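Local coordinates for protein 4-hydroxythreonine-4-phosphate dehydrogenase (Legionella pneumophila subsp. pneumophila, PDB 6XMY) that probably catalyses the NAD-dependent oxidation of 4-(phosphooxy)-L-threonine, a step of pyridoxine 5'-phosphate biosynthesis, with the help of a divalent metal ion, at residues Q94-V99 and K125-A130. Residues are numbered along the deposited sequence; the frame is centred on the assembly and turned at random. Where two conformers were deposited one is given.
Sequences QNAAYV and KANINA. With NAD (nicotinamide-adenine-dinucleotide), chain B.
V99 sends CG1 anti to its own backbone N (chi1 172°), and I128 holds CD1 extended away from its CA (chi2 162°); in the conformer described, these torsions bring V99 CG1 to 4.0 Å from I128 CD1, the two side chains crossing at about a right angle. The contact is a helix-helix packing in the PdxA fold, joining the first turn of helix 96-111 to the short helix 125-130 that follows strand 117-120. The helices come close because a small residue faces the neighbour: the CA atoms of A96 and I128 are 5.0 Å apart, and the A96 methyl CB lies 3.9 Å from I128 CA, against the backbone rather than the branch tips. No hydrogen bond spans the buried interface, where the A96 methyl also approaches the backbone carbonyl of N127; V99 also touches V123, which binds NAD. At the first residue of the short helix, K125 N donates to the ribose hydroxyl O3D of NAD, and the side chain, in the conformer described, runs out extended and bends at its last torsion (chi4 63°), bringing NZ 2.8 Å from O2D. Both nicotinamide-ribose hydroxyls are thus held by one residue. K125 O accepts from N129 N and from N129 ND2, the latter 2.9 Å away and above the carbonyl plane.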
loop_
_atom_site.group_PDB
_atom_site.type_symbol
_atom_site.label_atom_id
_atom_site.label_comp_id
_atom_site.label_asym_id
_atom_site.label_seq_id
_atom_site.Cartn_x
_atom_site.Cartn_y
_atom_site.Cartn_z
ATOM N N GLN A 94 -4.781 -1.733 23.726
ATOM C CA GLN A 94 -3.938 -0.737 24.369
ATOM C C GLN A 94 -2.737 -0.349 23.522
ATOM O O GLN A 94 -2.129 0.691 23.786
ATOM C CB GLN A 94 -3.468 -1.234 25.730
ATOM C CG GLN A 94 -4.562 -1.273 26.761
ATOM C CD GLN A 94 -4.026 -1.604 28.125
ATOM O OE1 GLN A 94 -2.941 -1.159 28.497
ATOM N NE2 GLN A 94 -4.768 -2.408 28.876
ATOM N N ASN A 95 -2.376 -1.158 22.524
ATOM C CA ASN A 95 -1.270 -0.851 21.628
ATOM C C ASN A 95 -1.725 -0.248 20.305
ATOM O O ASN A 95 -0.902 -0.082 19.397
ATOM C CB ASN A 95 -0.387 -2.082 21.407
ATOM C CG ASN A 95 0.511 -2.366 22.595
ATOM O OD1 ASN A 95 0.897 -1.442 23.324
ATOM N ND2 ASN A 95 0.874 -3.629 22.793
ATOM N N ALA A 96 -3.010 0.099 20.180
ATOM C CA ALA A 96 -3.478 0.748 18.959
ATOM C C ALA A 96 -2.867 2.135 18.804
ATOM O O ALA A 96 -2.479 2.527 17.699
ATOM C CB ALA A 96 -4.998 0.841 18.959
ATOM N N ALA A 97 -2.784 2.900 19.899
ATOM C CA ALA A 97 -2.181 4.226 19.812
ATOM C C ALA A 97 -0.722 4.150 19.373
ATOM O O ALA A 97 -0.240 5.027 18.640
ATOM C CB ALA A 97 -2.323 4.954 21.149
ATOM N N TYR A 98 -0.015 3.105 19.795
ATOM C CA TYR A 98 1.350 2.882 19.338
ATOM C C TYR A 98 1.402 2.728 17.825
ATOM O O TYR A 98 2.249 3.339 17.154
ATOM C CB TYR A 98 1.906 1.644 20.039
ATOM C CG TYR A 98 3.023 0.920 19.327
ATOM C CD1 TYR A 98 4.345 1.322 19.467
ATOM C CD2 TYR A 98 2.753 -0.177 18.520
ATOM C CE1 TYR A 98 5.368 0.642 18.827
ATOM C CE2 TYR A 98 3.770 -0.861 17.881
ATOM C CZ TYR A 98 5.077 -0.450 18.039
ATOM O OH TYR A 98 6.095 -1.128 17.409
ATOM N N VAL A 99 0.496 1.916 17.261
ATOM C CA VAL A 99 0.457 1.737 15.812
ATOM C C VAL A 99 0.217 3.070 15.121
ATOM O O VAL A 99 0.890 3.414 14.137
ATOM C CB VAL A 99 -0.599 0.686 15.416
ATOM C CG1 VAL A 99 -0.759 0.658 13.904
ATOM C CG2 VAL A 99 -0.208 -0.698 15.952
ATOM N N LYS A 125 -6.958 -3.346 11.272
ATOM C CA LYS A 125 -7.888 -2.221 11.288
ATOM C C LYS A 125 -8.879 -2.327 12.440
ATOM O O LYS A 125 -9.137 -1.343 13.143
ATOM C CB LYS A 125 -8.614 -2.113 9.948
ATOM C CG LYS A 125 -7.705 -1.905 8.754
ATOM C CD LYS A 125 -8.533 -1.776 7.488
ATOM C CE LYS A 125 -7.685 -1.675 6.229
ATOM N NZ LYS A 125 -6.862 -2.892 5.997
ATOM N N ALA A 126 -9.456 -3.517 12.649
ATOM C CA ALA A 126 -10.453 -3.657 13.706
ATOM C C ALA A 126 -9.871 -3.361 15.081
ATOM O O ALA A 126 -10.542 -2.746 15.917
ATOM C CB ALA A 126 -11.089 -5.045 13.682
ATOM N N ASN A 127 -8.638 -3.810 15.351
ATOM C CA ASN A 127 -8.035 -3.528 16.653
ATOM C C ASN A 127 -7.935 -2.027 16.893
ATOM O O ASN A 127 -8.190 -1.550 18.006
ATOM C CB ASN A 127 -6.652 -4.173 16.769
ATOM C CG ASN A 127 -6.066 -4.056 18.177
ATOM O OD1 ASN A 127 -4.993 -3.488 18.385
ATOM N ND2 ASN A 127 -6.778 -4.591 19.145
ATOM N N ILE A 128 -7.575 -1.267 15.853
ATOM C CA ILE A 128 -7.486 0.182 15.989
ATOM C C ILE A 128 -8.861 0.775 16.275
ATOM O O ILE A 128 -9.021 1.614 17.175
ATOM C CB ILE A 128 -6.821 0.793 14.743
ATOM C CG1 ILE A 128 -5.360 0.334 14.672
ATOM C CG2 ILE A 128 -6.936 2.315 14.754
ATOM C CD1 ILE A 128 -4.725 0.494 13.329
ATOM N N ASN A 129 -9.877 0.338 15.528
ATOM C CA ASN A 129 -11.229 0.828 15.772
ATOM C C ASN A 129 -11.742 0.398 17.142
ATOM O O ASN A 129 -12.452 1.161 17.810
ATOM C CB ASN A 129 -12.167 0.351 14.665
ATOM C CG ASN A 129 -11.972 1.124 13.367
ATOM O OD1 ASN A 129 -12.491 2.233 13.202
ATOM N ND2 ASN A 129 -11.216 0.548 12.445
ATOM N N ALA A 130 -11.393 -0.816 17.581
ATOM C CA ALA A 130 -11.849 -1.292 18.887
ATOM C C ALA A 130 -11.305 -0.429 20.016
ATOM O O ALA A 130 -11.947 -0.299 21.065
ATOM C CB ALA A 130 -11.461 -2.758 19.090
HETATM P PA NAD B . -4.354 -11.404 5.862
HETATM O O1A NAD B . -3.962 -11.190 7.311
HETATM O O2A NAD B . -3.490 -11.252 4.628
HETATM O O5B NAD B . -4.731 -13.083 5.936
HETATM C C5B NAD B . -5.156 -13.573 4.686
HETATM C C4B NAD B . -4.504 -14.940 4.412
HETATM O O4B NAD B . -3.174 -14.713 3.890
HETATM C C3B NAD B . -4.363 -15.719 5.750
HETATM O O3B NAD B . -4.584 -17.079 5.418
HETATM C C2B NAD B . -2.894 -15.406 6.161
HETATM O O2B NAD B . -2.303 -16.431 6.904
HETATM C C1B NAD B . -2.218 -15.340 4.756
HETATM N N9A NAD B . -1.073 -14.435 4.715
HETATM C C8A NAD B . -1.029 -13.035 4.840
HETATM N N7A NAD B . 0.197 -12.554 4.723
HETATM C C5A NAD B . 0.999 -13.664 4.495
HETATM C C6A NAD B . 2.386 -13.815 4.292
HETATM N N6A NAD B . 3.193 -12.722 4.276
HETATM N N1A NAD B . 2.919 -15.057 4.093
HETATM C C2A NAD B . 2.056 -16.118 4.108
HETATM N N3A NAD B . 0.722 -16.133 4.292
HETATM C C4A NAD B . 0.223 -14.863 4.485
HETATM O O3 NAD B . -5.668 -10.473 5.680
HETATM P PN NAD B . -7.102 -10.624 6.337
HETATM O O1N NAD B . -8.195 -10.188 5.393
HETATM O O2N NAD B . -7.122 -11.793 7.265
HETATM O O5D NAD B . -7.164 -9.259 7.470
HETATM C C5D NAD B . -6.313 -9.358 8.563
HETATM C C4D NAD B . -6.064 -7.935 9.067
HETATM O O4D NAD B . -5.073 -7.330 8.198
HETATM C C3D NAD B . -7.363 -7.067 8.927
HETATM O O3D NAD B . -7.357 -6.192 10.018
HETATM C C2D NAD B . -7.126 -6.303 7.605
HETATM O O2D NAD B . -7.724 -5.038 7.541
HETATM C C1D NAD B . -5.598 -6.077 7.775
HETATM N N1N NAD B . -4.931 -5.759 6.466
HETATM C C2N NAD B . -4.010 -4.746 6.502
HETATM C C3N NAD B . -3.329 -4.375 5.340
HETATM C C7N NAD B . -2.345 -3.277 5.498
HETATM O O7N NAD B . -2.122 -2.778 6.603
HETATM N N7N NAD B . -1.682 -2.872 4.358
HETATM C C4N NAD B . -3.590 -5.042 4.129
HETATM C C5N NAD B . -4.533 -6.086 4.130
HETATM C C6N NAD B . -5.213 -6.436 5.314
#